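Local coordinates for pyruvate kinase 1 (PDB 4KCU), which catalyses the transfer of a phosphoryl group from phosphoenolpyruvate to ADP, giving pyruvate and ATP in the last step of glycolysis, at residues Ala21-Cys26 with Gly45-Arg50; Val261-Leu266 with Thr297-Ser302; Phe210-Arg215 with Lys239-Gln244; Val328-Glu333 with Glu342-Met347. All blocks are in the same frame, centred on the assembly; numbering follows the deposited sequence.

Interaction 1 (Ala21-Cys26 with Gly45-Arg50); sequences ANRIVC and GMSVAR. With MLT (D-malate), chain E.
Cys26 sits between Val48 and Arg50 in parallel register: its N donates to Val48 O at 2.9 Å, and its O receives Arg50 N at 2.8 Å. Two residues earlier, Ile24 O takes Ser47 N at 2.9 Å and, more weakly, Val48 N, so a single carbonyl serves two amides where Ser47 departs from regular strand torsions (psi -28°). Ser47 suits this irregular spot because its short OG shares one water with Gly45 O and Ile24 N. Arg50 can be followed outward. Its CB lies 4.0 Å from Val25 CG1, the two side chains crossing at about a right angle. With CG anti to the backbone N (chi1 165°) and the chain extended to NE, its CD packs against Phe210. NE forms a salt bridge with Asp84, NH1 bonds to Thr27 OG1, and NH1 and NH2 come within 3.5 Å and 3.6 Å of O5 of the bound D-malate. Arginine is long enough to bring its charge from the sheet to the neighbourhood of the ligand. Val25 and Val48 lie side by side on one face, whereas Cys26 SG rests 3.7 Å from Met46 CB on the other. In the beta-alpha-beta unit of strand 23-27, helix 35-44 and strand 46-52, strand 327-330 borders the first strand, while helix 340-356 covers Ile24 and Cys26.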
# COMPACT_ATOMS: atom_id res chain seq x y z
N ALA A 21 -14.01 0.91 24.50
CA ALA A 21 -14.68 0.13 23.45
C ALA A 21 -14.91 -1.36 23.78
O ALA A 21 -15.94 -1.93 23.44
CB ALA A 21 -13.94 0.28 22.13
N ASN A 22 -13.91 -2.01 24.38
CA ASN A 22 -13.99 -3.44 24.61
C ASN A 22 -14.78 -3.77 25.86
O ASN A 22 -14.96 -2.92 26.77
CB ASN A 22 -12.59 -4.06 24.70
CG ASN A 22 -11.80 -3.87 23.43
OD1 ASN A 22 -11.05 -2.90 23.28
ND2 ASN A 22 -11.99 -4.78 22.48
N ARG A 23 -15.22 -5.02 25.95
CA ARG A 23 -16.21 -5.40 26.93
C ARG A 23 -15.70 -6.57 27.77
O ARG A 23 -14.92 -7.40 27.29
CB ARG A 23 -17.50 -5.76 26.21
CG ARG A 23 -18.09 -4.61 25.42
CD ARG A 23 -18.81 -3.63 26.32
NE ARG A 23 -19.23 -2.44 25.58
CZ ARG A 23 -18.57 -1.29 25.54
NH1 ARG A 23 -17.37 -1.17 26.08
NH2 ARG A 23 -19.07 -0.27 24.85
N ILE A 24 -16.08 -6.57 29.05
CA ILE A 24 -15.58 -7.52 30.05
C ILE A 24 -16.66 -8.48 30.56
O ILE A 24 -17.73 -8.07 31.04
CB ILE A 24 -14.99 -6.76 31.24
CG1 ILE A 24 -13.82 -5.89 30.75
CG2 ILE A 24 -14.49 -7.73 32.30
CD1 ILE A 24 -13.44 -4.74 31.65
N VAL A 25 -16.38 -9.77 30.43
CA VAL A 25 -17.25 -10.80 30.94
C VAL A 25 -16.65 -11.31 32.26
O VAL A 25 -15.46 -11.69 32.31
CB VAL A 25 -17.34 -12.00 29.93
CG1 VAL A 25 -18.25 -13.10 30.46
CG2 VAL A 25 -17.82 -11.52 28.57
N CYS A 26 -17.47 -11.38 33.30
CA CYS A 26 -17.03 -11.87 34.62
C CYS A 26 -17.79 -13.11 35.03
O CYS A 26 -19.01 -13.13 34.98
CB CYS A 26 -17.24 -10.80 35.69
SG CYS A 26 -16.37 -9.26 35.33
N GLY A 45 -16.77 -2.39 35.86
CA GLY A 45 -16.80 -2.49 34.41
C GLY A 45 -17.33 -3.79 33.83
O GLY A 45 -17.23 -4.01 32.60
N MET A 46 -17.91 -4.66 34.65
CA MET A 46 -18.56 -5.85 34.11
C MET A 46 -19.70 -5.50 33.16
O MET A 46 -20.60 -4.78 33.55
CB MET A 46 -19.12 -6.72 35.20
CG MET A 46 -19.90 -7.92 34.67
SD MET A 46 -20.55 -8.97 35.99
CE MET A 46 -21.87 -7.94 36.61
N SER A 47 -19.70 -6.09 31.96
CA SER A 47 -20.86 -5.99 31.04
C SER A 47 -21.72 -7.26 30.99
O SER A 47 -22.90 -7.20 30.61
CB SER A 47 -20.41 -5.65 29.63
OG SER A 47 -19.93 -4.34 29.58
N VAL A 48 -21.11 -8.41 31.23
CA VAL A 48 -21.82 -9.70 31.15
C VAL A 48 -21.43 -10.58 32.32
O VAL A 48 -20.26 -10.70 32.66
CB VAL A 48 -21.51 -10.44 29.85
CG1 VAL A 48 -22.18 -11.82 29.83
CG2 VAL A 48 -21.91 -9.60 28.65
N ALA A 49 -22.43 -11.15 32.97
CA ALA A 49 -22.23 -12.04 34.07
C ALA A 49 -22.32 -13.45 33.54
O ALA A 49 -23.31 -13.83 32.90
CB ALA A 49 -23.31 -11.80 35.11
N ARG A 50 -21.27 -14.23 33.78
CA ARG A 50 -21.24 -15.63 33.32
C ARG A 50 -21.58 -16.60 34.45
O ARG A 50 -20.91 -16.62 35.51
CB ARG A 50 -19.89 -15.97 32.72
CG ARG A 50 -19.62 -17.45 32.55
CD ARG A 50 -18.19 -17.65 32.10
NE ARG A 50 -17.87 -19.05 31.90
CZ ARG A 50 -16.98 -19.71 32.61
NH1 ARG A 50 -16.32 -19.10 33.59
NH2 ARG A 50 -16.76 -21.00 32.34
C1 MLT E . -11.86 -22.86 29.15
O1 MLT E . -11.50 -24.07 29.04
O2 MLT E . -11.14 -21.86 28.89
C2 MLT E . -13.20 -22.60 29.88
O3 MLT E . -14.32 -23.03 29.16
C3 MLT E . -13.38 -21.17 30.41
C4 MLT E . -12.93 -21.24 31.88
O4 MLT E . -12.33 -22.29 32.24
O5 MLT E . -13.22 -20.28 32.61
O HOH W 1 -17.40 -4.12 29.94

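Interaction 2 (Val261-Leu266 with Thr297-Ser302). With MG (magnesium ion), chain C; MLT (D-malate), chain E.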
# COMPACT_ATOMS: atom_id res chain seq x y z
N VAL A 261 -12.75 -18.13 22.49
CA VAL A 261 -11.50 -18.88 22.46
C VAL A 261 -11.24 -19.33 23.88
O VAL A 261 -10.87 -18.52 24.73
CB VAL A 261 -10.33 -18.00 21.99
CG1 VAL A 261 -9.06 -18.85 21.82
CG2 VAL A 261 -10.71 -17.33 20.69
N ALA A 262 -11.62 -20.58 24.16
CA ALA A 262 -11.63 -21.11 25.53
C ALA A 262 -10.24 -21.65 25.85
O ALA A 262 -10.00 -22.87 25.74
CB ALA A 262 -12.66 -22.23 25.65
N ARG A 263 -9.32 -20.74 26.19
CA ARG A 263 -7.93 -21.08 26.19
C ARG A 263 -7.56 -22.13 27.24
O ARG A 263 -6.62 -22.90 27.04
CB ARG A 263 -7.06 -19.85 26.29
CG ARG A 263 -7.20 -18.92 25.07
CD ARG A 263 -6.26 -17.72 25.14
NE ARG A 263 -6.22 -17.16 26.48
CZ ARG A 263 -5.42 -16.17 26.84
NH1 ARG A 263 -4.65 -15.61 25.95
NH2 ARG A 263 -5.40 -15.74 28.10
N GLY A 264 -8.37 -22.24 28.31
CA GLY A 264 -8.15 -23.24 29.38
C GLY A 264 -8.09 -24.68 28.86
O GLY A 264 -7.00 -25.29 28.81
N ASP A 265 -9.23 -25.23 28.44
CA ASP A 265 -9.23 -26.56 27.83
C ASP A 265 -8.42 -26.63 26.53
O ASP A 265 -7.69 -27.61 26.28
CB ASP A 265 -10.66 -27.09 27.61
CG ASP A 265 -11.31 -27.56 28.91
OD1 ASP A 265 -12.21 -26.83 29.43
OD2 ASP A 265 -10.88 -28.62 29.45
N LEU A 266 -8.49 -25.58 25.73
CA LEU A 266 -7.75 -25.61 24.47
C LEU A 266 -6.25 -25.89 24.68
O LEU A 266 -5.64 -26.67 23.93
CB LEU A 266 -7.97 -24.33 23.68
CG LEU A 266 -7.37 -24.36 22.28
CD1 LEU A 266 -8.06 -25.46 21.46
CD2 LEU A 266 -7.49 -22.99 21.61
N THR A 297 -9.62 -16.75 29.78
CA THR A 297 -9.02 -17.75 30.69
C THR A 297 -7.58 -17.46 31.05
O THR A 297 -6.71 -17.39 30.19
CB THR A 297 -9.11 -19.22 30.17
OG1 THR A 297 -10.49 -19.64 30.12
CG2 THR A 297 -8.33 -20.15 31.13
N GLN A 298 -7.34 -17.34 32.36
CA GLN A 298 -6.02 -17.03 32.91
C GLN A 298 -5.44 -15.70 32.43
O GLN A 298 -4.23 -15.49 32.51
CB GLN A 298 -5.02 -18.16 32.68
CG GLN A 298 -5.33 -19.45 33.44
CD GLN A 298 -4.21 -20.48 33.30
OE1 GLN A 298 -3.56 -20.56 32.27
NE2 GLN A 298 -3.89 -21.15 34.39
N MET A 299 -6.31 -14.78 32.01
CA MET A 299 -5.84 -13.47 31.56
C MET A 299 -5.20 -12.64 32.65
O MET A 299 -4.22 -11.95 32.39
CB MET A 299 -6.95 -12.68 30.88
CG MET A 299 -7.60 -13.48 29.75
SD MET A 299 -8.33 -12.42 28.49
CE MET A 299 -6.92 -12.15 27.41
N LEU A 300 -5.78 -12.66 33.85
CA LEU A 300 -5.23 -11.92 35.00
C LEU A 300 -5.09 -12.86 36.23
O LEU A 300 -5.34 -12.46 37.39
CB LEU A 300 -6.09 -10.69 35.32
CG LEU A 300 -6.15 -9.61 34.24
CD1 LEU A 300 -7.13 -8.51 34.60
CD2 LEU A 300 -4.78 -8.99 33.96
N GLU A 301 -4.58 -14.06 35.96
CA GLU A 301 -4.72 -15.20 36.84
C GLU A 301 -4.13 -14.92 38.21
O GLU A 301 -4.76 -15.22 39.23
CB GLU A 301 -4.02 -16.41 36.25
CG GLU A 301 -4.15 -17.67 37.11
CD GLU A 301 -5.52 -18.34 37.00
OE1 GLU A 301 -5.65 -19.50 37.46
OE2 GLU A 301 -6.45 -17.73 36.42
N SER A 302 -2.90 -14.43 38.24
CA SER A 302 -2.23 -14.16 39.52
C SER A 302 -3.05 -13.20 40.39
O SER A 302 -2.87 -13.17 41.61
CB SER A 302 -0.81 -13.60 39.29
OG SER A 302 -0.86 -12.22 39.02
MG MG C . -13.37 -25.08 29.20
C1 MLT E . -11.86 -22.86 29.15
O1 MLT E . -11.50 -24.07 29.04
O2 MLT E . -11.14 -21.86 28.89
C2 MLT E . -13.20 -22.60 29.88
O3 MLT E . -14.32 -23.03 29.16
C3 MLT E . -13.38 -21.17 30.41
C4 MLT E . -12.93 -21.24 31.88
O4 MLT E . -12.33 -22.29 32.24
O5 MLT E . -13.22 -20.28 32.61
O HOH W 2 -13.43 -25.23 31.16
O HOH W 3 -15.35 -26.00 28.83
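Arg263 reaches across to Thr297, its NH2 donating to Thr297 O at 3.0 Å with the acceptor close to the guanidinium plane and the N-H pointing almost straight at it (163°). A bend at chi3 (-42°) turns the guanidinium edge toward that carbonyl. NH2 also has a salt-bridge partner in Asp316, while NH1 goes to Gln279 and NE to Ala296 O. Beside this bond the packing is close. Thr297 CG2 stands 3.5 Å from Gly264 N, and glycine suits the place because both that methyl and the bound D-malate press on it. The branches of Thr297 divide the work: CG2 lies anti to the backbone N and packs on Gly264, while OG1 swings beside that N and donates to malate O2 at 2.6 Å. Segment 261-266 leads from a barrel strand into helix 263-269, with Ala262 as N-cap residue, and 297-302 follows strand 293-296, both at the end where a TIM barrel carries its active site. The first helical turn meets the malate carboxylate with backbone amides, Gly264 N to O2 at 2.9 Å and Asp265 N to O1 at 2.6 Å, where the helix dipole would probably add to the attraction. Asp265 OD1 binds magnesium at 2.1 Å, and malate O1 and O3 chelate the same ion. A small touch inside the chain puts Met299 CG 3.6 Å from Arg263 NH2. At the subunit boundary the contact thins: the partly exposed Gln298 covers little of segment 261-266 and turns its OE1 to the backbone N of Arg311 of the second subunit.

Interaction 3 (Phe210-Arg215 with Lys239-Gln244). With MG (magnesium ion), chain C; MLT (D-malate), chain E.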
# COMPACT_ATOMS: atom_id res chain seq x y z
N PHE A 210 -22.98 -19.90 26.46
CA PHE A 210 -21.59 -20.27 26.09
C PHE A 210 -21.52 -21.79 26.03
O PHE A 210 -21.57 -22.45 27.08
CB PHE A 210 -20.57 -19.75 27.12
CG PHE A 210 -20.54 -18.23 27.27
CD1 PHE A 210 -21.16 -17.41 26.35
CD2 PHE A 210 -19.83 -17.65 28.32
CE1 PHE A 210 -21.08 -16.02 26.47
CE2 PHE A 210 -19.77 -16.26 28.45
CZ PHE A 210 -20.42 -15.45 27.54
N ALA A 211 -21.55 -22.35 24.83
CA ALA A 211 -21.69 -23.81 24.66
C ALA A 211 -20.31 -24.51 24.75
O ALA A 211 -19.44 -24.29 23.93
CB ALA A 211 -22.36 -24.12 23.32
N SER A 212 -20.10 -25.31 25.78
CA SER A 212 -18.79 -25.93 25.94
C SER A 212 -18.43 -26.98 24.85
O SER A 212 -19.32 -27.71 24.35
CB SER A 212 -18.63 -26.49 27.33
OG SER A 212 -18.76 -25.47 28.29
N PHE A 213 -17.14 -27.06 24.51
CA PHE A 213 -16.58 -28.14 23.65
C PHE A 213 -17.27 -28.33 22.32
O PHE A 213 -17.21 -29.42 21.73
CB PHE A 213 -16.49 -29.49 24.39
CG PHE A 213 -15.66 -29.45 25.64
CD1 PHE A 213 -14.27 -29.56 25.58
CD2 PHE A 213 -16.26 -29.24 26.90
CE1 PHE A 213 -13.49 -29.46 26.73
CE2 PHE A 213 -15.49 -29.14 28.06
CZ PHE A 213 -14.10 -29.24 27.97
N ILE A 214 -17.84 -27.26 21.77
CA ILE A 214 -18.38 -27.37 20.42
C ILE A 214 -17.33 -27.93 19.43
O ILE A 214 -16.26 -27.36 19.24
CB ILE A 214 -18.87 -26.02 19.92
CG1 ILE A 214 -20.16 -25.59 20.69
CG2 ILE A 214 -19.08 -26.08 18.42
CD1 ILE A 214 -21.27 -26.65 20.73
N ARG A 215 -17.69 -29.00 18.74
CA ARG A 215 -16.76 -29.64 17.80
C ARG A 215 -17.18 -29.49 16.34
O ARG A 215 -16.35 -29.62 15.43
CB ARG A 215 -16.56 -31.12 18.15
CG ARG A 215 -16.11 -31.37 19.58
CD ARG A 215 -15.56 -32.78 19.78
NE ARG A 215 -16.62 -33.74 20.00
CZ ARG A 215 -16.65 -34.98 19.49
NH1 ARG A 215 -17.68 -35.78 19.74
NH2 ARG A 215 -15.65 -35.41 18.73
N LYS A 239 -17.79 -22.31 22.33
CA LYS A 239 -16.47 -22.30 22.91
C LYS A 239 -15.58 -23.27 22.13
O LYS A 239 -15.96 -24.42 21.94
CB LYS A 239 -16.53 -22.70 24.37
CG LYS A 239 -17.41 -21.79 25.19
CD LYS A 239 -17.81 -22.43 26.51
CE LYS A 239 -16.62 -22.52 27.47
NZ LYS A 239 -17.02 -23.24 28.71
N ILE A 240 -14.48 -22.75 21.57
CA ILE A 240 -13.51 -23.59 20.90
C ILE A 240 -12.46 -24.01 21.90
O ILE A 240 -11.75 -23.16 22.45
CB ILE A 240 -12.82 -22.82 19.76
CG1 ILE A 240 -13.88 -22.27 18.79
CG2 ILE A 240 -11.79 -23.71 19.06
CD1 ILE A 240 -14.70 -23.36 18.12
N GLU A 241 -12.41 -25.32 22.14
CA GLU A 241 -11.78 -25.90 23.32
C GLU A 241 -10.96 -27.14 22.93
O GLU A 241 -10.33 -27.74 23.77
CB GLU A 241 -12.82 -26.38 24.37
CG GLU A 241 -13.80 -25.36 24.84
CD GLU A 241 -14.22 -25.58 26.27
OE1 GLU A 241 -13.39 -25.39 27.17
OE2 GLU A 241 -15.40 -25.92 26.50
N ASN A 242 -11.08 -27.60 21.71
CA ASN A 242 -10.26 -28.75 21.31
C ASN A 242 -9.82 -28.70 19.86
O ASN A 242 -10.21 -27.80 19.10
CB ASN A 242 -10.98 -30.07 21.61
CG ASN A 242 -12.36 -30.08 21.06
OD1 ASN A 242 -12.58 -29.59 19.97
ND2 ASN A 242 -13.32 -30.47 21.87
N HIS A 243 -9.03 -29.70 19.49
CA HIS A 243 -8.43 -29.83 18.17
C HIS A 243 -9.46 -29.74 17.07
O HIS A 243 -9.30 -28.98 16.09
CB HIS A 243 -7.71 -31.18 18.13
CG HIS A 243 -7.26 -31.59 16.78
ND1 HIS A 243 -6.09 -31.16 16.25
CD2 HIS A 243 -7.81 -32.48 15.85
CE1 HIS A 243 -5.92 -31.71 15.03
NE2 HIS A 243 -6.98 -32.52 14.79
N GLN A 244 -10.58 -30.42 17.26
CA GLN A 244 -11.61 -30.54 16.25
C GLN A 244 -12.41 -29.22 16.09
O GLN A 244 -12.73 -28.78 14.97
CB GLN A 244 -12.52 -31.70 16.61
CG GLN A 244 -13.31 -32.26 15.46
CD GLN A 244 -14.14 -33.47 15.87
OE1 GLN A 244 -13.83 -34.15 16.86
NE2 GLN A 244 -15.22 -33.73 15.15
MG MG C . -13.37 -25.08 29.20
C1 MLT E . -11.86 -22.86 29.15
O1 MLT E . -11.50 -24.07 29.04
O2 MLT E . -11.14 -21.86 28.89
C2 MLT E . -13.20 -22.60 29.88
O3 MLT E . -14.32 -23.03 29.16
C3 MLT E . -13.38 -21.17 30.41
C4 MLT E . -12.93 -21.24 31.88
O4 MLT E . -12.33 -22.29 32.24
O5 MLT E . -13.22 -20.28 32.61
O HOH W 4 -14.18 -27.07 20.93
O HOH W 2 -13.43 -25.23 31.16
O HOH W 3 -15.35 -26.00 28.83
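Lys239 NZ is gripped from several directions. It donates to Ser212 OG at 2.9 Å, forms a salt bridge with Asp84, and approaches Glu241 OE2 at a long 3.8 Å. Its weak bond to malate O3 is less certain, because that oxygen is modelled too close to a neighbour. Ser212 is second-shell here, since its hydroxyl is itself tied to Thr85 O. The root of the lysine is fixed by a strand bond from Lys239 N to Ala211 O at 3.0 Å. Glu241 divides its carboxylate between two tasks. OE1 binds magnesium at 2.1 Å, while OE2 receives Phe213 N at 2.9 Å on its anti lone pair. The same OE2 lies 3.4 Å above the centre of the Phe213 ring, carboxylate and ring planes stacked 23° apart, so the ring covers that side of the carboxylate. Phe213 takes the third position of a type II turn from Ala211 to Ile214, which presents its amide to Glu241. At the outer end, Arg215 NH2 donates to Gln244 OE1 at 2.9 Å, the guanidinium and amide planes almost perpendicular, and Asn242 OD1 caps the next helix at Gly245 N. With one carboxylate oxygen on the metal and the other held by a backbone amide, the rotation of Glu241 is restricted, which keeps OE1 directed at the magnesium that malate O1 and O3 also bind.

Interaction 4 (Val328-Glu333 with Glu342-Met347). With MLT (D-malate), chain E.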
# COMPACT_ATOMS: atom_id res chain seq x y z
N VAL A 328 -13.07 -9.54 26.71
CA VAL A 328 -12.13 -10.34 27.44
C VAL A 328 -12.80 -10.85 28.70
O VAL A 328 -13.73 -10.25 29.19
CB VAL A 328 -10.86 -9.53 27.77
CG1 VAL A 328 -10.00 -9.44 26.53
CG2 VAL A 328 -11.21 -8.12 28.25
N MET A 329 -12.37 -12.01 29.15
CA MET A 329 -13.11 -12.74 30.18
C MET A 329 -12.30 -12.99 31.46
O MET A 329 -11.09 -13.17 31.43
CB MET A 329 -13.66 -14.05 29.63
CG MET A 329 -14.62 -14.74 30.58
SD MET A 329 -15.60 -16.03 29.79
CE MET A 329 -14.73 -17.49 30.32
N LEU A 330 -12.98 -13.00 32.59
CA LEU A 330 -12.37 -13.37 33.86
C LEU A 330 -13.11 -14.59 34.37
O LEU A 330 -14.34 -14.70 34.20
CB LEU A 330 -12.51 -12.23 34.87
CG LEU A 330 -11.82 -10.97 34.39
CD1 LEU A 330 -12.35 -9.73 35.09
CD2 LEU A 330 -10.32 -11.10 34.57
N SER A 331 -12.38 -15.50 34.97
CA SER A 331 -12.99 -16.72 35.50
C SER A 331 -12.81 -16.78 37.00
O SER A 331 -13.49 -16.06 37.73
CB SER A 331 -12.39 -17.94 34.82
OG SER A 331 -12.84 -17.97 33.48
N GLY A 332 -11.86 -17.60 37.45
CA GLY A 332 -11.54 -17.64 38.87
C GLY A 332 -11.23 -16.26 39.44
O GLY A 332 -11.49 -16.01 40.63
N GLU A 333 -10.70 -15.37 38.62
CA GLU A 333 -10.29 -14.06 39.11
C GLU A 333 -11.45 -13.36 39.84
O GLU A 333 -11.23 -12.65 40.85
CB GLU A 333 -9.77 -13.16 37.97
CG GLU A 333 -8.50 -13.65 37.26
CD GLU A 333 -8.82 -14.40 35.96
OE1 GLU A 333 -9.80 -15.16 35.94
OE2 GLU A 333 -8.10 -14.22 34.95
N GLU A 342 -10.83 -5.04 41.82
CA GLU A 342 -9.58 -4.50 41.33
C GLU A 342 -9.18 -5.18 40.02
O GLU A 342 -8.59 -4.56 39.13
CB GLU A 342 -8.48 -4.66 42.37
CG GLU A 342 -8.62 -3.76 43.59
CD GLU A 342 -9.54 -4.33 44.68
OE1 GLU A 342 -10.13 -5.43 44.51
OE2 GLU A 342 -9.67 -3.68 45.73
N VAL A 343 -9.44 -6.47 39.92
CA VAL A 343 -9.04 -7.17 38.73
C VAL A 343 -9.86 -6.67 37.52
O VAL A 343 -9.30 -6.39 36.47
CB VAL A 343 -9.12 -8.70 38.89
CG1 VAL A 343 -10.53 -9.11 39.12
CG2 VAL A 343 -8.59 -9.40 37.64
N VAL A 344 -11.14 -6.41 37.72
CA VAL A 344 -11.95 -5.83 36.68
C VAL A 344 -11.48 -4.43 36.32
O VAL A 344 -11.42 -4.07 35.14
CB VAL A 344 -13.44 -5.83 37.06
CG1 VAL A 344 -14.26 -5.06 36.02
CG2 VAL A 344 -13.94 -7.25 37.19
N GLN A 345 -11.04 -3.68 37.32
CA GLN A 345 -10.55 -2.33 37.09
C GLN A 345 -9.25 -2.27 36.27
O GLN A 345 -9.11 -1.41 35.38
CB GLN A 345 -10.41 -1.58 38.40
CG GLN A 345 -11.73 -1.02 38.89
CD GLN A 345 -11.73 -0.78 40.38
OE1 GLN A 345 -10.69 -0.52 40.98
NE2 GLN A 345 -12.88 -0.95 40.99
N TYR A 346 -8.29 -3.15 36.59
CA TYR A 346 -7.10 -3.30 35.80
C TYR A 346 -7.45 -3.67 34.36
O TYR A 346 -6.88 -3.11 33.42
CB TYR A 346 -6.19 -4.39 36.39
CG TYR A 346 -5.12 -3.86 37.26
CD1 TYR A 346 -3.92 -3.38 36.73
CD2 TYR A 346 -5.29 -3.83 38.64
CE1 TYR A 346 -2.93 -2.87 37.57
CE2 TYR A 346 -4.35 -3.26 39.48
CZ TYR A 346 -3.18 -2.77 38.95
OH TYR A 346 -2.25 -2.26 39.81
N MET A 347 -8.37 -4.62 34.19
CA MET A 347 -8.67 -5.10 32.89
C MET A 347 -9.24 -3.96 32.08
O MET A 347 -8.87 -3.76 30.94
CB MET A 347 -9.65 -6.25 32.94
CG MET A 347 -9.78 -6.97 31.62
SD MET A 347 -10.62 -8.56 31.79
CE MET A 347 -9.28 -9.71 31.40
C1 MLT E . -11.86 -22.86 29.15
O1 MLT E . -11.50 -24.07 29.04
O2 MLT E . -11.14 -21.86 28.89
C2 MLT E . -13.20 -22.60 29.88
O3 MLT E . -14.32 -23.03 29.16
C3 MLT E . -13.38 -21.17 30.41
C4 MLT E . -12.93 -21.24 31.88
O4 MLT E . -12.33 -22.29 32.24
O5 MLT E . -13.22 -20.28 32.61
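The last strand of the TIM barrel, 327-330, and the helix that returns beside it, 340-356, meet through Val328, Leu330 and Met347. The short segments run nearly antiparallel at 165°, their axes 10.3 Å apart, a gap filled by apolar side chains. Met347 and Leu330 bury the most surface. A chi1 of -168° sends Met347 CG off opposite the amide nitrogen and lets the flexible chain reach toward the strand, where it slides past Val328 and Leu330 in the opposite direction. Its SD rests 3.6 Å from Val328 CG2, and its CE lies 3.6 Å from Leu330 CD2. Unbranched methionine can thus thread between two branched neighbours. Leu330 spreads its fork over the helix: CD1 touches Val344 CG2 at 3.6 Å, and CD2 meets Val343 CG2 at 3.9 Å. That same valine methyl also leans on Glu333 CB, so the apolar part of the glutamate joins the packing while its acid turns elsewhere. Glu333 OE1 accepts Ser331 N at 2.8 Å, and OE2 takes Leu300 N, so both oxygens of this buried carboxylate have backbone donors that fix its rotation. Met329 points the other way, into the barrel, with Arg50 and Val25 among its neighbours and its CE near the bound malate. Ser331 OG donates to malate O5, although the modelled 2.5 Å is very short and its exact length doubtful. An apolar outer strand face under its helix, with ligand-binding groups at the strand's C-terminal end, is the build of a beta-alpha unit in a (beta/alpha)8 barrel.

All four contacts belong to one parallel barrel and converge on D-malate. Interactions 1 and 4 sit on neighbouring strands where the barrel closes, joined by Val25 O and Leu330 N at 2.8 Å. Interactions 2 and 3 share the magnesium: Asp265 OD1 and Glu241 OE1, 2.9 Å apart, are both its ligands, and Ala262 N probably bonds to Ile240 O. Leu300 CD1 packs 3.5 Å from Val343 CG2, linking interaction 2 to interaction 4. Although interactions 1 and 3 have centres about 21 Å apart, Arg50 NH2 and Lys239 NZ approach to 4.3 Å, two basic groups gathered about Asp84 and the anionic ligand.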